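Local coordinates for protein transcriptional regulator, putative (Pseudomonas syringae pv. tomato, PDB 2R5F) that probably acts as a DNA-binding transcriptional regulator of the SorC family, here represented by its putative sugar-binding domain, at residues A101-Q109 against N116-S124. Residues are numbered along the deposited sequence; the frame is centred on the assembly and turned at random.
Sequences AFEATLLTQ and NCPAFLLPS
A water molecule bridges Gln109 and the backbone of Cys117. It donates to Cys117 O at 2.8 Å and to Gln109 OE1 at 3.0 Å, which ties the helix side chain to the chain entering the short strand 119-120. CG of Gln109 lies opposite the backbone N (chi1 -177°), and the chain then bends at chi2. This lays the amide beside Ala119, with NE2 3.7 Å from Ala119 CB.

Leu121 buries more surface in this contact than any other residue. Its CD2 packs 3.6 Å from Thr108 CB and also against the helix backbone at Thr105 O and Gln109 N. CD1 lies between the amide of Gln109 and Thr105 CG2, 3.8 Å from the latter, and the Thr105 and Leu121 side chains cross at about a right angle. Thr108 OG1 faces back to its own helix and donates to Ala104 O at 2.9 Å, which holds the hydroxyl there while the methyl CG2 meets Leu121. Thr105 OG1 bonds weakly to Ala101 O and also packs on Pro123 CA.

At the start of the helix, Ala101 CB meets Ser124 CB at 3.7 Å.

Strand 88-94, helix 101-115 and strand 119-120 form a beta-alpha-beta crossover, consistent with a Rossmann-like fold. Strand 119-120 pairs in parallel with strand 88-94, and helix 138-149 packs on Phe120 and Leu122.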
ATOM      1  N   ALA A 101      -8.510 -12.771   7.595  1.00 42.06           N
ATOM      2  CA  ALA A 101      -9.474 -11.693   7.314  1.00 41.99           C
ATOM      3  C   ALA A 101      -9.711 -10.799   8.530  1.00 42.12           C
ATOM      4  O   ALA A 101      -9.843  -9.562   8.394  1.00 41.54           O
ATOM      5  CB  ALA A 101     -10.812 -12.271   6.823  1.00 41.79           C
ATOM      6  N   PHE A 102      -9.778 -11.447   9.699  1.00 41.77           N
ATOM      7  CA  PHE A 102      -9.959 -10.783  10.979  1.00 41.95           C
ATOM      8  C   PHE A 102      -8.771  -9.938  11.336  1.00 41.21           C
ATOM      9  O   PHE A 102      -8.936  -8.833  11.828  1.00 40.92           O
ATOM     10  CB  PHE A 102     -10.173 -11.791  12.100  1.00 42.81           C
ATOM     11  CG  PHE A 102     -10.694 -11.178  13.372  1.00 44.62           C
ATOM     12  CD1 PHE A 102     -11.584 -10.102  13.332  1.00 45.82           C
ATOM     13  CD2 PHE A 102     -10.327 -11.699  14.608  1.00 46.31           C
ATOM     14  CE1 PHE A 102     -12.076  -9.541  14.503  1.00 47.63           C
ATOM     15  CE2 PHE A 102     -10.818 -11.157  15.784  1.00 46.16           C
ATOM     16  CZ  PHE A 102     -11.699 -10.084  15.739  1.00 46.87           C
ATOM     17  N   GLU A 103      -7.581 -10.484  11.107  1.00 41.10           N
ATOM     18  CA  GLU A 103      -6.325  -9.779  11.316  1.00 40.81           C
ATOM     19  C   GLU A 103      -6.217  -8.554  10.423  1.00 40.32           C
ATOM     20  O   GLU A 103      -5.591  -7.568  10.814  1.00 39.88           O
ATOM     21  CB  GLU A 103      -5.137 -10.704  11.060  1.00 41.36           C
ATOM     22  CG  GLU A 103      -5.165 -12.037  11.843  1.00 44.69           C
ATOM     23  CD  GLU A 103      -4.840 -11.870  13.330  1.00 48.62           C
ATOM     24  OE1 GLU A 103      -4.705 -10.713  13.808  1.00 49.10           O
ATOM     25  OE2 GLU A 103      -4.721 -12.913  14.022  1.00 52.61           O
ATOM     26  N   ALA A 104      -6.807  -8.628   9.226  1.00 39.77           N
ATOM     27  CA  ALA A 104      -6.805  -7.491   8.286  1.00 39.77           C
ATOM     28  C   ALA A 104      -7.766  -6.410   8.767  1.00 39.55           C
ATOM     29  O   ALA A 104      -7.485  -5.212   8.656  1.00 39.89           O
ATOM     30  CB  ALA A 104      -7.163  -7.950   6.873  1.00 39.41           C
ATOM     31  N   THR A 105      -8.887  -6.838   9.340  1.00 39.51           N
ATOM     32  CA  THR A 105      -9.834  -5.914   9.974  1.00 39.72           C
ATOM     33  C   THR A 105      -9.222  -5.204  11.199  1.00 39.41           C
ATOM     34  O   THR A 105      -9.269  -3.970  11.305  1.00 39.43           O
ATOM     35  CB  THR A 105     -11.161  -6.657  10.326  1.00 39.97           C
ATOM     36  OG1 THR A 105     -11.816  -7.021   9.105  1.00 40.88           O
ATOM     37  CG2 THR A 105     -12.093  -5.787  11.110  1.00 39.34           C
ATOM     38  N   LEU A 106      -8.638  -5.989  12.101  1.00 38.51           N
ATOM     39  CA  LEU A 106      -7.953  -5.483  13.272  1.00 38.60           C
ATOM     40  C   LEU A 106      -6.824  -4.496  12.945  1.00 38.87           C
ATOM     41  O   LEU A 106      -6.586  -3.551  13.692  1.00 38.34           O
ATOM     42  CB  LEU A 106      -7.364  -6.657  14.030  1.00 39.13           C
ATOM     43  CG  LEU A 106      -6.437  -6.333  15.197  1.00 40.29           C
ATOM     44  CD1 LEU A 106      -7.252  -5.677  16.290  1.00 41.59           C
ATOM     45  CD2 LEU A 106      -5.768  -7.590  15.692  1.00 40.60           C
ATOM     46  N   LEU A 107      -6.125  -4.728  11.837  1.00 38.49           N
ATOM     47  CA  LEU A 107      -5.029  -3.845  11.422  1.00 38.28           C
ATOM     48  C   LEU A 107      -5.506  -2.461  11.026  1.00 37.30           C
ATOM     49  O   LEU A 107      -4.894  -1.456  11.388  1.00 37.61           O
ATOM     50  CB  LEU A 107      -4.240  -4.473  10.277  1.00 38.58           C
ATOM     51  CG  LEU A 107      -3.017  -3.658   9.863  1.00 39.46           C
ATOM     52  CD1 LEU A 107      -1.999  -3.777  10.986  1.00 39.32           C
ATOM     53  CD2 LEU A 107      -2.428  -4.243   8.591  1.00 42.45           C
ATOM     54  N   THR A 108      -6.601  -2.422  10.276  1.00 36.51           N
ATOM     55  CA  THR A 108      -7.233  -1.191   9.825  1.00 36.00           C
ATOM     56  C   THR A 108      -7.691  -0.390  11.032  1.00 36.10           C
ATOM     57  O   THR A 108      -7.512   0.828  11.075  1.00 35.46           O
ATOM     58  CB  THR A 108      -8.474  -1.507   8.963  1.00 36.01           C
ATOM     59  OG1 THR A 108      -8.130  -2.461   7.959  1.00 38.50           O
ATOM     60  CG2 THR A 108      -8.987  -0.272   8.265  1.00 35.51           C
ATOM     61  N   GLN A 109      -8.309  -1.102  11.982  1.00 35.80           N
ATOM     62  CA  GLN A 109      -8.802  -0.535  13.235  1.00 35.60           C
ATOM     63  C   GLN A 109      -7.661   0.023  14.086  1.00 34.81           C
ATOM     64  O   GLN A 109      -7.728   1.168  14.538  1.00 34.07           O
ATOM     65  CB  GLN A 109      -9.633  -1.562  14.020  1.00 35.18           C
ATOM     66  CG  GLN A 109     -10.260  -0.987  15.336  1.00 36.75           C
ATOM     67  CD  GLN A 109     -11.045   0.306  15.122  1.00 39.01           C
ATOM     68  OE1 GLN A 109     -10.555   1.417  15.393  1.00 38.00           O
ATOM     69  NE2 GLN A 109     -12.260   0.169  14.618  1.00 41.87           N
ATOM     70  N   ASN A 116      -6.229   8.458  15.796  1.00 36.87           N
ATOM     71  CA  ASN A 116      -7.379   9.045  16.498  1.00 36.62           C
ATOM     72  C   ASN A 116      -8.573   9.386  15.616  1.00 36.33           C
ATOM     73  O   ASN A 116      -9.218  10.418  15.789  1.00 36.30           O
ATOM     74  CB  ASN A 116      -6.961  10.292  17.273  1.00 37.01           C
ATOM     75  CG  ASN A 116      -6.035   9.979  18.396  1.00 38.38           C
ATOM     76  OD1 ASN A 116      -6.279   9.064  19.167  1.00 40.71           O
ATOM     77  ND2 ASN A 116      -4.962  10.747  18.513  1.00 41.46           N
ATOM     78  N   CYS A 117      -8.857   8.535  14.656  1.00 36.07           N
ATOM     79  CA  CYS A 117      -9.927   8.812  13.714  1.00 35.92           C
ATOM     80  C   CYS A 117     -10.865   7.597  13.571  1.00 35.69           C
ATOM     81  O   CYS A 117     -10.606   6.527  14.140  1.00 36.42           O
ATOM     82  CB  CYS A 117      -9.330   9.225  12.371  1.00 35.78           C
ATOM     83  SG  CYS A 117      -8.386   7.929  11.597  1.00 36.41           S
ATOM     84  N   PRO A 118     -12.002   7.779  12.882  1.00 35.48           N
ATOM     85  CA  PRO A 118     -12.884   6.644  12.555  1.00 35.31           C
ATOM     86  C   PRO A 118     -12.303   5.612  11.558  1.00 35.09           C
ATOM     87  O   PRO A 118     -11.532   5.955  10.680  1.00 34.90           O
ATOM     88  CB  PRO A 118     -14.149   7.311  11.980  1.00 34.96           C
ATOM     89  CG  PRO A 118     -14.002   8.757  12.174  1.00 35.75           C
ATOM     90  CD  PRO A 118     -12.563   9.080  12.468  1.00 35.71           C
ATOM     91  N   ALA A 119     -12.675   4.346  11.721  1.00 35.67           N
ATOM     92  CA  ALA A 119     -12.276   3.269  10.803  1.00 35.45           C
ATOM     93  C   ALA A 119     -13.509   2.814  10.052  1.00 35.49           C
ATOM     94  O   ALA A 119     -14.589   2.830  10.605  1.00 35.32           O
ATOM     95  CB  ALA A 119     -11.696   2.112  11.573  1.00 35.52           C
ATOM     96  N   PHE A 120     -13.345   2.430   8.798  1.00 35.57           N
ATOM     97  CA  PHE A 120     -14.431   1.850   7.990  1.00 36.82           C
ATOM     98  C   PHE A 120     -13.893   0.490   7.536  1.00 37.39           C
ATOM     99  O   PHE A 120     -12.908   0.410   6.780  1.00 36.66           O
ATOM    100  CB  PHE A 120     -14.833   2.775   6.818  1.00 36.75           C
ATOM    101  CG  PHE A 120     -15.438   4.093   7.264  1.00 38.29           C
ATOM    102  CD1 PHE A 120     -16.794   4.203   7.530  1.00 39.35           C
ATOM    103  CD2 PHE A 120     -14.638   5.211   7.462  1.00 41.62           C
ATOM    104  CE1 PHE A 120     -17.364   5.418   7.960  1.00 41.10           C
ATOM    105  CE2 PHE A 120     -15.195   6.427   7.891  1.00 40.01           C
ATOM    106  CZ  PHE A 120     -16.555   6.526   8.142  1.00 40.63           C
ATOM    107  N   LEU A 121     -14.510  -0.556   8.068  1.00 38.12           N
ATOM    108  CA  LEU A 121     -13.978  -1.911   8.066  1.00 40.23           C
ATOM    109  C   LEU A 121     -14.854  -2.862   7.254  1.00 41.15           C
ATOM    110  O   LEU A 121     -16.034  -2.630   7.097  1.00 41.62           O
ATOM    111  CB  LEU A 121     -13.917  -2.457   9.513  1.00 39.94           C
ATOM    112  CG  LEU A 121     -13.269  -1.642  10.637  1.00 40.24           C
ATOM    113  CD1 LEU A 121     -13.498  -2.329  11.957  1.00 39.64           C
ATOM    114  CD2 LEU A 121     -11.786  -1.447  10.412  1.00 36.46           C
ATOM    115  N   LEU A 122     -14.258  -3.948   6.783  1.00 42.78           N
ATOM    116  CA  LEU A 122     -14.953  -4.998   6.052  1.00 44.52           C
ATOM    117  C   LEU A 122     -14.736  -6.310   6.799  1.00 46.12           C
ATOM    118  O   LEU A 122     -13.868  -7.117   6.421  1.00 46.07           O
ATOM    119  CB  LEU A 122     -14.416  -5.119   4.625  1.00 44.31           C
ATOM    120  CG  LEU A 122     -14.520  -3.908   3.709  1.00 44.08           C
ATOM    121  CD1 LEU A 122     -13.614  -4.090   2.503  1.00 44.87           C
ATOM    122  CD2 LEU A 122     -15.959  -3.660   3.282  1.00 42.46           C
ATOM    123  N   PRO A 123     -15.514  -6.520   7.878  1.00 47.41           N
ATOM    124  CA  PRO A 123     -15.371  -7.696   8.717  1.00 48.22           C
ATOM    125  C   PRO A 123     -15.539  -9.015   7.998  1.00 48.76           C
ATOM    126  O   PRO A 123     -16.459  -9.196   7.188  1.00 48.23           O
ATOM    127  CB  PRO A 123     -16.496  -7.534   9.751  1.00 48.39           C
ATOM    128  CG  PRO A 123     -16.673  -6.048   9.845  1.00 48.37           C
ATOM    129  CD  PRO A 123     -16.569  -5.632   8.397  1.00 47.60           C
ATOM    130  N   SER A 124     -14.567  -9.878   8.259  1.00 49.24           N
ATOM    131  CA  SER A 124     -14.791 -11.300   8.400  1.00 49.85           C
ATOM    132  C   SER A 124     -13.827 -11.789   9.570  1.00 49.88           C
ATOM    133  O   SER A 124     -13.329 -10.636  10.288  1.00 50.01           O
ATOM    134  CB  SER A 124     -14.494 -12.051   7.065  1.00 49.68           C
ATOM    135  OG  SER A 124     -15.032 -13.420   7.267  1.00 50.71           O
TER
HETATM  136  O   HOH W   1     -11.688   4.248  15.356  1.00 35.58           O